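Local coordinates for transcription initiation factor TFIID subunit 5 (Encephalitozoon cuniculi, PDB 2J4B), which is a component of the general transcription factor TFIID and the SAGA complex, and probably mediates regulation of RNA polymerase II transcription, at residues A[28-33]-A[104-109]; A[36-41]-A[70-75]; A[76-81]-A[85-90]; A[113-116]-A[122-125]. All blocks are in the same frame, centred on the assembly; numbering follows the deposited sequence.

Contact 1 of 4, residues A[28-33]-A[104-109]; sequences NDLLPL and RYAFDL
Ala106 presents its methyl group to Asp29 and Leu30, and these three residues make up the contact between helix 24-30 and the first turns of helix 104-116. Van der Waals touches carry it. Ala106 CB comes to 3.9 Å from Asp29 CB, at the point where the two backbones come nearest, with the CA atoms of these two residues 6.6 Å apart. The small side chain of Ala106 is consistent with this close approach. Leu30 works from the next position along: its CB does not point straight across, but the isobutyl end swings over, bringing CD2 to 3.8 Å from the carbonyl oxygen of Ala106 and to 4.3 Å from Ala106 CB. One methyl therefore packs against both backbone and side chain of the same residue.

No hydrogen bond links the two segments directly. The carboxylate of Asp29 finds its polar partner just outside them. CG of Asp29 stands beside its own backbone N (chi1 -76°), and the carboxylate lies past the methyl of Ala106, OD2 being 4.2 Å from Ala106 CB. OD2 accepts a hydrogen bond from the backbone N of Gly103, immediately before helix 104-116; the positive end of that helix dipole would probably favour the negative charge here.

The neighbouring elements close in around this pair. Leu30 also packs on Trp18 and Ile19 of helix 8-21 and on Leu110, one turn further along helix 104-116, while Leu33 reaches Leu100 and Leu130 of the two parallel strands.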
loop_
_atom_site.group_PDB
_atom_site.type_symbol
_atom_site.label_atom_id
_atom_site.label_comp_id
_atom_site.label_asym_id
_atom_site.label_seq_id
_atom_site.Cartn_x
_atom_site.Cartn_y
_atom_site.Cartn_z
ATOM N N ASN A 28 -4.709 -13.641 5.277
ATOM C CA ASN A 28 -5.424 -12.791 6.221
ATOM C C ASN A 28 -4.541 -11.662 6.734
ATOM O O ASN A 28 -4.962 -10.506 6.819
ATOM C CB ASN A 28 -5.809 -13.671 7.415
ATOM C CG ASN A 28 -7.115 -13.287 8.054
ATOM O OD1 ASN A 28 -7.306 -13.533 9.250
ATOM N ND2 ASN A 28 -8.033 -12.734 7.280
ATOM N N ASP A 29 -3.317 -12.010 7.111
ATOM C CA ASP A 29 -2.383 -11.044 7.646
ATOM C C ASP A 29 -1.673 -10.255 6.558
ATOM O O ASP A 29 -1.100 -9.224 6.840
ATOM C CB ASP A 29 -1.313 -11.740 8.486
ATOM C CG ASP A 29 -1.808 -12.149 9.825
ATOM O OD1 ASP A 29 -2.935 -11.727 10.210
ATOM O OD2 ASP A 29 -1.062 -12.906 10.487
ATOM N N LEU A 30 -1.686 -10.762 5.331
ATOM C CA LEU A 30 -0.991 -10.123 4.230
ATOM C C LEU A 30 -1.876 -9.179 3.411
ATOM O O LEU A 30 -1.393 -8.202 2.888
ATOM C CB LEU A 30 -0.349 -11.180 3.320
ATOM C CG LEU A 30 0.788 -11.971 3.999
ATOM C CD1 LEU A 30 1.212 -13.202 3.192
ATOM C CD2 LEU A 30 1.992 -11.086 4.296
ATOM N N LEU A 31 -3.172 -9.451 3.304
ATOM C CA LEU A 31 -4.016 -8.634 2.428
ATOM C C LEU A 31 -4.127 -7.165 2.883
ATOM O O LEU A 31 -4.140 -6.262 2.051
ATOM C CB LEU A 31 -5.393 -9.271 2.222
ATOM C CG LEU A 31 -5.394 -10.333 1.103
ATOM C CD1 LEU A 31 -6.677 -11.198 1.112
ATOM C CD2 LEU A 31 -5.176 -9.717 -0.292
ATOM N N PRO A 32 -4.197 -6.924 4.205
ATOM C CA PRO A 32 -4.285 -5.539 4.693
ATOM C C PRO A 32 -3.137 -4.664 4.207
ATOM O O PRO A 32 -3.273 -3.441 4.157
ATOM C CB PRO A 32 -4.237 -5.689 6.215
ATOM C CG PRO A 32 -4.741 -7.083 6.471
ATOM C CD PRO A 32 -4.238 -7.902 5.306
ATOM N N LEU A 33 -2.022 -5.289 3.851
ATOM C CA LEU A 33 -0.849 -4.578 3.384
ATOM C C LEU A 33 -1.085 -3.852 2.059
ATOM O O LEU A 33 -0.461 -2.831 1.799
ATOM C CB LEU A 33 0.325 -5.553 3.241
ATOM C CG LEU A 33 1.647 -4.976 2.720
ATOM C CD1 LEU A 33 2.161 -3.761 3.524
ATOM C CD2 LEU A 33 2.731 -6.054 2.666
ATOM N N ARG A 104 4.065 -13.802 13.246
ATOM C CA ARG A 104 5.504 -13.853 13.017
ATOM C C ARG A 104 5.870 -14.534 11.704
ATOM O O ARG A 104 6.829 -14.137 11.053
ATOM C CB ARG A 104 6.217 -14.591 14.159
ATOM C CG ARG A 104 7.706 -14.214 14.301
ATOM C CD ARG A 104 8.663 -15.417 14.552
ATOM N NE ARG A 104 8.091 -16.467 15.393
ATOM C CZ ARG A 104 8.771 -17.518 15.857
ATOM N NH1 ARG A 104 10.066 -17.668 15.572
ATOM N NH2 ARG A 104 8.155 -18.427 16.611
ATOM N N TYR A 105 5.119 -15.557 11.312
ATOM C CA TYR A 105 5.424 -16.280 10.082
ATOM C C TYR A 105 5.088 -15.481 8.798
ATOM O O TYR A 105 5.919 -15.351 7.913
ATOM C CB TYR A 105 4.705 -17.622 10.075
ATOM C CG TYR A 105 5.059 -18.493 11.250
ATOM C CD1 TYR A 105 6.371 -18.879 11.476
ATOM C CD2 TYR A 105 4.083 -18.920 12.150
ATOM C CE1 TYR A 105 6.704 -19.661 12.558
ATOM C CE2 TYR A 105 4.411 -19.713 13.230
ATOM C CZ TYR A 105 5.727 -20.075 13.429
ATOM O OH TYR A 105 6.082 -20.863 14.509
ATOM N N ALA A 106 3.863 -14.969 8.700
ATOM C CA ALA A 106 3.457 -14.103 7.586
ATOM C C ALA A 106 4.442 -12.954 7.401
ATOM O O ALA A 106 4.873 -12.653 6.273
ATOM C CB ALA A 106 2.055 -13.552 7.824
ATOM N N PHE A 107 4.785 -12.307 8.512
ATOM C CA PHE A 107 5.801 -11.271 8.494
ATOM C C PHE A 107 7.091 -11.796 7.851
ATOM O O PHE A 107 7.602 -11.206 6.903
ATOM C CB PHE A 107 6.090 -10.776 9.918
ATOM C CG PHE A 107 7.072 -9.641 9.987
ATOM C CD1 PHE A 107 6.744 -8.387 9.480
ATOM C CD2 PHE A 107 8.315 -9.815 10.581
ATOM C CE1 PHE A 107 7.638 -7.327 9.571
ATOM C CE2 PHE A 107 9.210 -8.777 10.672
ATOM C CZ PHE A 107 8.883 -7.533 10.165
ATOM N N ASP A 108 7.617 -12.899 8.369
ATOM C CA ASP A 108 8.884 -13.419 7.871
ATOM C C ASP A 108 8.807 -13.770 6.369
ATOM O O ASP A 108 9.659 -13.356 5.569
ATOM C CB ASP A 108 9.352 -14.599 8.710
ATOM C CG ASP A 108 10.840 -14.829 8.592
ATOM O OD1 ASP A 108 11.321 -15.070 7.466
ATOM O OD2 ASP A 108 11.552 -14.749 9.613
ATOM N N LEU A 109 7.777 -14.497 5.971
ATOM C CA LEU A 109 7.568 -14.753 4.552
ATOM C C LEU A 109 7.556 -13.445 3.759
ATOM O O LEU A 109 8.186 -13.357 2.697
ATOM C CB LEU A 109 6.281 -15.559 4.325
ATOM C CG LEU A 109 6.429 -17.026 4.755
ATOM C CD1 LEU A 109 5.070 -17.704 4.927
ATOM C CD2 LEU A 109 7.319 -17.819 3.777
#

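Contact 2 of 4, residues A[36-41]-A[70-75]; sequences PLFIHI and EEIKQF
Ile39 and Phe75 point at each other from helices 34-47 and 69-75, and their side chains cross at about a right angle. The CG2 methyl of Ile39 lies over one face of the Phe75 ring. Its other branch reaches farther: CD1 comes to 3.5 Å from Phe75 CD2 and 3.7 Å from Phe75 CE2, so it rests beside one bond of the ring, with CG1 4.1 Å from Phe75 CE2. The bend at chi2 of Ile39 (-56°) brings CD1 against the ring.

The second pair, Phe38 and Ile72, likewise crosses at about a right angle, though neither CB is aimed straight over. CG of Phe38 is swung opposite its backbone N (chi1 169°), which carries the ring out to the neighbouring helix. There CE2 meets Ile72 CD1 at 4.0 Å, the methyl approaching the ring obliquely.

These four residues are buried in the hydrophobic core of the helical NTD2 domain of TAF5, and the contact between the two helices is wholly apolar. Aromatic neighbours also pack against the two rings. Phe75 meets Phe89 edge-to-face and also touches Phe43, whereas Phe38 packs edge-to-face with His65 and lies against Phe57 and Phe58 of helix 51-61. With CA atoms 8.3 Å apart at Ile39 and Phe75, the backbones stand well back, and the side chains alone span the gap. Tyr35, on the same helix as Ile39, extends the contact by packing against both Ile72 and Phe75.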
loop_
_atom_site.group_PDB
_atom_site.type_symbol
_atom_site.label_atom_id
_atom_site.label_comp_id
_atom_site.label_asym_id
_atom_site.label_seq_id
_atom_site.Cartn_x
_atom_site.Cartn_y
_atom_site.Cartn_z
ATOM N N PRO A 36 -2.830 0.412 2.279
ATOM C CA PRO A 36 -1.908 1.533 2.496
ATOM C C PRO A 36 -0.835 1.637 1.417
ATOM O O PRO A 36 -0.502 2.730 1.006
ATOM C CB PRO A 36 -1.289 1.230 3.867
ATOM C CG PRO A 36 -1.538 -0.215 4.097
ATOM C CD PRO A 36 -2.799 -0.539 3.401
ATOM N N LEU A 37 -0.315 0.518 0.944
ATOM C CA LEU A 37 0.642 0.557 -0.150
ATOM C C LEU A 37 0.028 1.196 -1.407
ATOM O O LEU A 37 0.660 2.017 -2.075
ATOM C CB LEU A 37 1.106 -0.854 -0.479
ATOM C CG LEU A 37 2.073 -0.982 -1.660
ATOM C CD1 LEU A 37 3.216 0.075 -1.631
ATOM C CD2 LEU A 37 2.628 -2.433 -1.685
ATOM N N PHE A 38 -1.204 0.787 -1.712
ATOM C CA PHE A 38 -1.985 1.306 -2.832
ATOM C C PHE A 38 -2.163 2.826 -2.813
ATOM O O PHE A 38 -1.884 3.507 -3.788
ATOM C CB PHE A 38 -3.357 0.637 -2.818
ATOM C CG PHE A 38 -4.360 1.251 -3.740
ATOM C CD1 PHE A 38 -4.335 0.978 -5.096
ATOM C CD2 PHE A 38 -5.376 2.052 -3.242
ATOM C CE1 PHE A 38 -5.301 1.516 -5.949
ATOM C CE2 PHE A 38 -6.358 2.586 -4.081
ATOM C CZ PHE A 38 -6.315 2.318 -5.432
ATOM N N ILE A 39 -2.642 3.343 -1.696
ATOM C CA ILE A 39 -2.829 4.782 -1.546
ATOM C C ILE A 39 -1.482 5.449 -1.702
ATOM O O ILE A 39 -1.348 6.449 -2.402
ATOM C CB ILE A 39 -3.431 5.130 -0.161
ATOM C CG1 ILE A 39 -4.876 4.615 -0.072
ATOM C CG2 ILE A 39 -3.389 6.639 0.093
ATOM C CD1 ILE A 39 -5.790 5.133 -1.171
ATOM N N HIS A 40 -0.469 4.871 -1.066
ATOM C CA HIS A 40 0.850 5.477 -1.078
ATOM C C HIS A 40 1.427 5.582 -2.484
ATOM O O HIS A 40 2.107 6.554 -2.799
ATOM C CB HIS A 40 1.810 4.741 -0.140
ATOM C CG HIS A 40 1.802 5.272 1.253
ATOM N ND1 HIS A 40 2.146 6.570 1.552
ATOM C CD2 HIS A 40 1.481 4.685 2.429
ATOM C CE1 HIS A 40 2.047 6.760 2.855
ATOM N NE2 HIS A 40 1.642 5.630 3.410
ATOM N N ILE A 41 1.196 4.573 -3.309
ATOM C CA ILE A 41 1.591 4.644 -4.726
ATOM C C ILE A 41 0.832 5.744 -5.488
ATOM O O ILE A 41 1.418 6.517 -6.250
ATOM C CB ILE A 41 1.395 3.272 -5.420
ATOM C CG1 ILE A 41 2.397 2.258 -4.825
ATOM C CG2 ILE A 41 1.554 3.397 -6.924
ATOM C CD1 ILE A 41 2.105 0.819 -5.197
ATOM N N GLU A 70 -15.697 3.280 1.192
ATOM C CA GLU A 70 -16.023 4.608 1.710
ATOM C C GLU A 70 -14.825 5.535 1.570
ATOM O O GLU A 70 -14.958 6.666 1.099
ATOM C CB GLU A 70 -16.392 4.525 3.195
ATOM C CG GLU A 70 -17.430 3.467 3.565
ATOM C CD GLU A 70 -18.813 4.036 3.702
ATOM O OE1 GLU A 70 -18.928 5.257 3.926
ATOM O OE2 GLU A 70 -19.787 3.260 3.600
ATOM N N GLU A 71 -13.660 5.042 1.992
ATOM C CA GLU A 71 -12.430 5.837 2.017
ATOM C C GLU A 71 -11.847 5.987 0.615
ATOM O O GLU A 71 -11.323 7.048 0.257
ATOM C CB GLU A 71 -11.391 5.199 2.945
ATOM C CG GLU A 71 -11.760 5.242 4.421
ATOM C CD GLU A 71 -12.969 4.375 4.766
ATOM O OE1 GLU A 71 -12.862 3.135 4.676
ATOM O OE2 GLU A 71 -14.021 4.939 5.137
ATOM N N ILE A 72 -11.943 4.920 -0.174
ATOM C CA ILE A 72 -11.560 4.975 -1.586
ATOM C C ILE A 72 -12.246 6.144 -2.302
ATOM O O ILE A 72 -11.599 6.905 -3.013
ATOM C CB ILE A 72 -11.905 3.663 -2.327
ATOM C CG1 ILE A 72 -11.141 2.477 -1.725
ATOM C CG2 ILE A 72 -11.596 3.790 -3.814
ATOM C CD1 ILE A 72 -9.647 2.591 -1.824
ATOM N N LYS A 73 -13.551 6.298 -2.109
ATOM C CA LYS A 73 -14.290 7.365 -2.781
ATOM C C LYS A 73 -13.942 8.753 -2.251
ATOM O O LYS A 73 -14.160 9.744 -2.939
ATOM C CB LYS A 73 -15.801 7.130 -2.687
ATOM C CG LYS A 73 -16.611 8.069 -3.585
ATOM C CD LYS A 73 -18.108 7.869 -3.418
ATOM C CE LYS A 73 -18.872 8.864 -4.268
ATOM N NZ LYS A 73 -18.414 10.270 -4.014
ATOM N N GLN A 74 -13.406 8.842 -1.038
ATOM C CA GLN A 74 -12.841 10.112 -0.575
ATOM C C GLN A 74 -11.587 10.467 -1.386
ATOM O O GLN A 74 -11.399 11.620 -1.777
ATOM C CB GLN A 74 -12.507 10.065 0.917
ATOM C CG GLN A 74 -13.617 10.571 1.844
ATOM C CD GLN A 74 -13.152 10.668 3.292
ATOM O OE1 GLN A 74 -13.024 9.660 3.979
ATOM N NE2 GLN A 74 -12.876 11.885 3.749
ATOM N N PHE A 75 -10.744 9.476 -1.658
ATOM C CA PHE A 75 -9.503 9.706 -2.407
ATOM C C PHE A 75 -9.725 9.874 -3.910
ATOM O O PHE A 75 -8.943 10.524 -4.581
ATOM C CB PHE A 75 -8.525 8.560 -2.195
ATOM C CG PHE A 75 -8.036 8.430 -0.790
ATOM C CD1 PHE A 75 -7.269 9.419 -0.213
ATOM C CD2 PHE A 75 -8.299 7.295 -0.056
ATOM C CE1 PHE A 75 -6.796 9.272 1.078
ATOM C CE2 PHE A 75 -7.835 7.166 1.217
ATOM C CZ PHE A 75 -7.085 8.150 1.783
#

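Contact 3 of 4, residues A[76-81]-A[85-90]; sequences ESIYTV and HENNFA
Val81 O is gripped twice by His85, once by the backbone N and once by ring ND1, each at 3.2 Å. The backbone bond (156° at the hydrogen) is the four-residue link of helix 81-86, a short helix between helices 69-75 and 88-95; Thr80 occupies its N-cap position, with a weak bond from His83 N to its OG1. The ND1 bond is slightly straighter, at 163°. The oxygen lies at the edge of the imidazole, nearly in the ring plane, while ND1 stands well above the carbonyl plane and the backbone N tilts in from the opposite face. This second bond restrains the rotation of the ring, and Val81 CG1 packs alongside it, 3.8 Å from ND1.

Farther along, Ile78 fills the angle between the loop and helix 88-95. Ile78 and Phe89 approach from opposite directions, CD1 of Ile78 meeting the ring obliquely and also abutting Ala90 CB; the modelled separations are shorter than normal carbon packing and their exact values are doubtful. Asn87 sits at the N-cap of helix 88-95 yet makes no capping bond: ND2 instead donates to His83 O and lies 4.4 Å from Ile78 CG1.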
loop_
_atom_site.group_PDB
_atom_site.type_symbol
_atom_site.label_atom_id
_atom_site.label_comp_id
_atom_site.label_asym_id
_atom_site.label_seq_id
_atom_site.Cartn_x
_atom_site.Cartn_y
_atom_site.Cartn_z
ATOM N N GLU A 76 -10.777 9.267 -4.436
ATOM C CA GLU A 76 -11.128 9.406 -5.851
ATOM C C GLU A 76 -11.033 10.853 -6.368
ATOM O O GLU A 76 -10.597 11.075 -7.493
ATOM C CB GLU A 76 -12.540 8.857 -6.080
ATOM C CG GLU A 76 -13.216 9.327 -7.353
ATOM C CD GLU A 76 -14.714 9.113 -7.313
ATOM O OE1 GLU A 76 -15.144 7.942 -7.176
ATOM O OE2 GLU A 76 -15.458 10.114 -7.422
ATOM N N SER A 77 -11.433 11.823 -5.543
ATOM C CA SER A 77 -11.462 13.234 -5.942
ATOM C C SER A 77 -10.138 13.952 -5.721
ATOM O O SER A 77 -10.037 15.142 -5.990
ATOM C CB SER A 77 -12.569 13.995 -5.182
ATOM O OG SER A 77 -12.119 14.478 -3.911
ATOM N N ILE A 78 -9.131 13.239 -5.224
ATOM C CA ILE A 78 -7.812 13.815 -4.968
ATOM C C ILE A 78 -6.840 13.521 -6.112
ATOM O O ILE A 78 -6.285 12.426 -6.166
ATOM C CB ILE A 78 -7.225 13.224 -3.680
ATOM C CG1 ILE A 78 -8.109 13.581 -2.489
ATOM C CG2 ILE A 78 -5.793 13.722 -3.433
ATOM C CD1 ILE A 78 -7.668 12.908 -1.224
ATOM N N TYR A 79 -6.639 14.495 -7.008
ATOM C CA TYR A 79 -5.791 14.321 -8.201
ATOM C C TYR A 79 -4.445 15.040 -8.120
ATOM O O TYR A 79 -3.468 14.584 -8.698
ATOM C CB TYR A 79 -6.499 14.834 -9.471
ATOM C CG TYR A 79 -7.922 14.375 -9.610
ATOM C CD1 TYR A 79 -8.220 13.035 -9.829
ATOM C CD2 TYR A 79 -8.975 15.277 -9.516
ATOM C CE1 TYR A 79 -9.523 12.606 -9.952
ATOM C CE2 TYR A 79 -10.289 14.848 -9.637
ATOM C CZ TYR A 79 -10.550 13.510 -9.848
ATOM O OH TYR A 79 -11.844 13.077 -9.969
ATOM N N THR A 80 -4.401 16.181 -7.442
ATOM C CA THR A 80 -3.200 17.002 -7.444
ATOM C C THR A 80 -2.575 17.096 -6.070
ATOM O O THR A 80 -3.159 16.658 -5.077
ATOM C CB THR A 80 -3.503 18.415 -7.946
ATOM O OG1 THR A 80 -4.335 19.091 -6.993
ATOM C CG2 THR A 80 -4.196 18.353 -9.307
ATOM N N VAL A 81 -1.375 17.661 -6.030
ATOM C CA VAL A 81 -0.655 17.888 -4.789
ATOM C C VAL A 81 -1.411 18.840 -3.878
ATOM O O VAL A 81 -1.420 18.650 -2.664
ATOM C CB VAL A 81 0.771 18.457 -5.057
ATOM C CG1 VAL A 81 1.329 19.177 -3.820
ATOM C CG2 VAL A 81 1.693 17.342 -5.484
ATOM N N HIS A 85 -2.913 18.467 0.170
ATOM C CA HIS A 85 -2.702 19.471 1.210
ATOM C C HIS A 85 -4.009 20.003 1.843
ATOM O O HIS A 85 -4.023 20.369 3.027
ATOM C CB HIS A 85 -1.869 20.645 0.667
ATOM C CG HIS A 85 -0.388 20.434 0.762
ATOM N ND1 HIS A 85 0.320 19.674 -0.149
ATOM C CD2 HIS A 85 0.522 20.880 1.663
ATOM C CE1 HIS A 85 1.599 19.662 0.189
ATOM N NE2 HIS A 85 1.750 20.385 1.285
ATOM N N GLU A 86 -5.089 20.060 1.067
ATOM C CA GLU A 86 -6.307 20.718 1.536
ATOM C C GLU A 86 -7.316 19.735 2.162
ATOM O O GLU A 86 -8.238 20.145 2.839
ATOM C CB GLU A 86 -6.963 21.547 0.414
ATOM C CG GLU A 86 -7.720 20.738 -0.640
ATOM C CD GLU A 86 -8.077 21.543 -1.893
ATOM O OE1 GLU A 86 -7.792 22.764 -1.956
ATOM O OE2 GLU A 86 -8.650 20.934 -2.825
ATOM N N ASN A 87 -7.119 18.447 1.925
ATOM C CA ASN A 87 -7.951 17.401 2.493
ATOM C C ASN A 87 -7.170 16.632 3.559
ATOM O O ASN A 87 -6.186 15.931 3.252
ATOM C CB ASN A 87 -8.412 16.459 1.387
ATOM C CG ASN A 87 -9.319 17.147 0.390
ATOM O OD1 ASN A 87 -10.526 17.307 0.640
ATOM N ND2 ASN A 87 -8.753 17.561 -0.750
ATOM N N ASN A 88 -7.599 16.780 4.811
ATOM C CA ASN A 88 -6.817 16.305 5.947
ATOM C C ASN A 88 -6.807 14.799 6.075
ATOM O O ASN A 88 -5.867 14.227 6.631
ATOM C CB ASN A 88 -7.294 16.946 7.252
ATOM C CG ASN A 88 -6.632 18.284 7.517
ATOM O OD1 ASN A 88 -7.199 19.147 8.189
ATOM N ND2 ASN A 88 -5.427 18.470 6.977
ATOM N N PHE A 89 -7.842 14.143 5.565
ATOM C CA PHE A 89 -7.813 12.696 5.538
ATOM C C PHE A 89 -6.687 12.242 4.584
ATOM O O PHE A 89 -6.051 11.235 4.830
ATOM C CB PHE A 89 -9.170 12.104 5.157
ATOM C CG PHE A 89 -9.464 12.177 3.697
ATOM C CD1 PHE A 89 -8.967 11.217 2.824
ATOM C CD2 PHE A 89 -10.221 13.219 3.187
ATOM C CE1 PHE A 89 -9.225 11.304 1.471
ATOM C CE2 PHE A 89 -10.486 13.312 1.833
ATOM C CZ PHE A 89 -9.992 12.358 0.972
ATOM N N ALA A 90 -6.426 13.002 3.520
ATOM C CA ALA A 90 -5.333 12.678 2.589
ATOM C C ALA A 90 -3.959 13.071 3.140
ATOM O O ALA A 90 -2.984 12.336 2.959
ATOM C CB ALA A 90 -5.557 13.331 1.245
#

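Contact 4 of 4, residues A[113-116]-A[122-125]; sequences FLEE and ILKI
No ring takes part where Leu114 meets Ile122 and Leu123: the one aromatic residue of these segments, Phe113, is turned aside and stacks on Trp18 of helix 8-21. What joins the segments is a cluster of branched aliphatic chains between helices 104-116 and 120-129, consecutive helices joined by a short link. Together they form the helical connection between the two parallel strands 98-103 and 130-135, a crossover with two helices in place of one.

Leu114 is the centre and touches two successive residues of the next helix. One branch deals with Ile122: CD2 comes to 3.7 Å from Ile122 CG2 and 3.9 Å from Ile122 CD1, so it touches both arms of the isoleucine, whose side chain runs at about a right angle to that of the leucine. Leu123 behaves differently, sliding past Leu114 in the opposite direction. Its CD2 tucks in near the root of its partner, 3.7 Å from Leu114 CB and 3.9 Å from Leu114 CD1. CG of Leu114 stands beside its backbone N (chi1 -57°), which turns the branched end toward helix 120-129; CD1 is near both partners.

Helix 8-21 covers the inner side, where Leu15 packs on Phe113 and Ile122, and Leu119 of the link touches Leu114. Toward solvent, the aliphatic part of Glu115 passes the other methyl of Leu123, Glu115 CG lying 4.4 Å from Leu123 CD1.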
loop_
_atom_site.group_PDB
_atom_site.type_symbol
_atom_site.label_atom_id
_atom_site.label_comp_id
_atom_site.label_asym_id
_atom_site.label_seq_id
_atom_site.Cartn_x
_atom_site.Cartn_y
_atom_site.Cartn_z
ATOM N N PHE A 113 10.289 -12.272 0.927
ATOM C CA PHE A 113 9.835 -12.027 -0.451
ATOM C C PHE A 113 10.292 -10.667 -0.993
ATOM O O PHE A 113 10.796 -10.569 -2.113
ATOM C CB PHE A 113 8.307 -12.130 -0.546
ATOM C CG PHE A 113 7.791 -11.806 -1.890
ATOM C CD1 PHE A 113 7.986 -12.683 -2.942
ATOM C CD2 PHE A 113 7.162 -10.611 -2.132
ATOM C CE1 PHE A 113 7.542 -12.375 -4.191
ATOM C CE2 PHE A 113 6.725 -10.297 -3.397
ATOM C CZ PHE A 113 6.900 -11.174 -4.414
ATOM N N LEU A 114 10.109 -9.614 -0.203
ATOM C CA LEU A 114 10.523 -8.265 -0.629
ATOM C C LEU A 114 12.047 -8.121 -0.776
ATOM O O LEU A 114 12.528 -7.489 -1.711
ATOM C CB LEU A 114 9.996 -7.212 0.336
ATOM C CG LEU A 114 8.482 -7.180 0.553
ATOM C CD1 LEU A 114 8.158 -6.364 1.815
ATOM C CD2 LEU A 114 7.771 -6.624 -0.681
ATOM N N GLU A 115 12.801 -8.712 0.143
ATOM C CA GLU A 115 14.278 -8.707 0.059
ATOM C C GLU A 115 14.841 -9.586 -1.055
ATOM O O GLU A 115 15.867 -9.260 -1.661
ATOM C CB GLU A 115 14.894 -9.160 1.383
ATOM C CG GLU A 115 14.846 -8.093 2.462
ATOM C CD GLU A 115 15.472 -8.545 3.776
ATOM O OE1 GLU A 115 15.428 -9.755 4.113
ATOM O OE2 GLU A 115 16.011 -7.665 4.474
ATOM N N GLU A 116 14.195 -10.716 -1.313
ATOM C CA GLU A 116 14.683 -11.626 -2.342
ATOM C C GLU A 116 14.429 -11.067 -3.739
ATOM O O GLU A 116 15.114 -11.421 -4.695
ATOM C CB GLU A 116 14.035 -13.002 -2.194
ATOM C CG GLU A 116 14.523 -14.032 -3.223
ATOM C CD GLU A 116 14.237 -15.463 -2.790
ATOM O OE1 GLU A 116 13.296 -15.667 -1.977
ATOM O OE2 GLU A 116 14.950 -16.385 -3.245
ATOM N N ILE A 122 8.863 -0.892 -1.783
ATOM C CA ILE A 122 7.856 -1.378 -0.836
ATOM C C ILE A 122 8.432 -1.435 0.572
ATOM O O ILE A 122 7.730 -1.152 1.532
ATOM C CB ILE A 122 7.302 -2.769 -1.209
ATOM C CG1 ILE A 122 6.565 -2.725 -2.552
ATOM C CG2 ILE A 122 6.356 -3.281 -0.112
ATOM C CD1 ILE A 122 5.899 -4.056 -2.946
ATOM N N LEU A 123 9.715 -1.799 0.683
ATOM C CA LEU A 123 10.429 -1.834 1.974
ATOM C C LEU A 123 10.584 -0.439 2.549
ATOM O O LEU A 123 10.573 -0.259 3.749
ATOM C CB LEU A 123 11.838 -2.437 1.818
ATOM C CG LEU A 123 11.970 -3.904 1.416
ATOM C CD1 LEU A 123 13.372 -4.217 0.882
ATOM C CD2 LEU A 123 11.637 -4.800 2.565
ATOM N N LYS A 124 10.760 0.549 1.678
ATOM C CA LYS A 124 10.856 1.928 2.120
ATOM C C LYS A 124 9.543 2.301 2.743
ATOM O O LYS A 124 9.503 2.817 3.857
ATOM C CB LYS A 124 11.172 2.852 0.956
ATOM C CG LYS A 124 11.424 4.308 1.345
ATOM C CD LYS A 124 11.654 5.166 0.097
ATOM C CE LYS A 124 10.425 5.190 -0.858
ATOM N NZ LYS A 124 10.753 5.949 -2.123
ATOM N N ILE A 125 8.459 1.991 2.048
ATOM C CA ILE A 125 7.132 2.294 2.556
ATOM C C ILE A 125 6.898 1.649 3.927
ATOM O O ILE A 125 6.395 2.301 4.833
ATOM C CB ILE A 125 6.026 1.847 1.577
ATOM C CG1 ILE A 125 6.096 2.660 0.279
ATOM C CG2 ILE A 125 4.615 1.934 2.258
ATOM C CD1 ILE A 125 5.984 4.121 0.484
#

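All four contacts belong to the NTD2 domain, the N-terminal part of a protein that also has WD40 repeats. Along the chain, contacts 2 and 3 follow one another inside the loop that contact 1 closes, and contact 4 comes after it. Contacts 1 and 4 share helix 104-116, with centres about 13 Å apart. Contacts 2 and 3, centres about 10 Å apart, touch through Phe75 and Phe89, on the other side of the chain's centre. Contact 2 also reaches contact 4, where Leu37 packs on Ile122. Contacts 1 and 3 are farthest separated, centres about 29 Å apart. Side-chain packing thus joins contact 2 to contacts 3 and 4, while contact 1 adjoins contacts 2 and 4 along the chain.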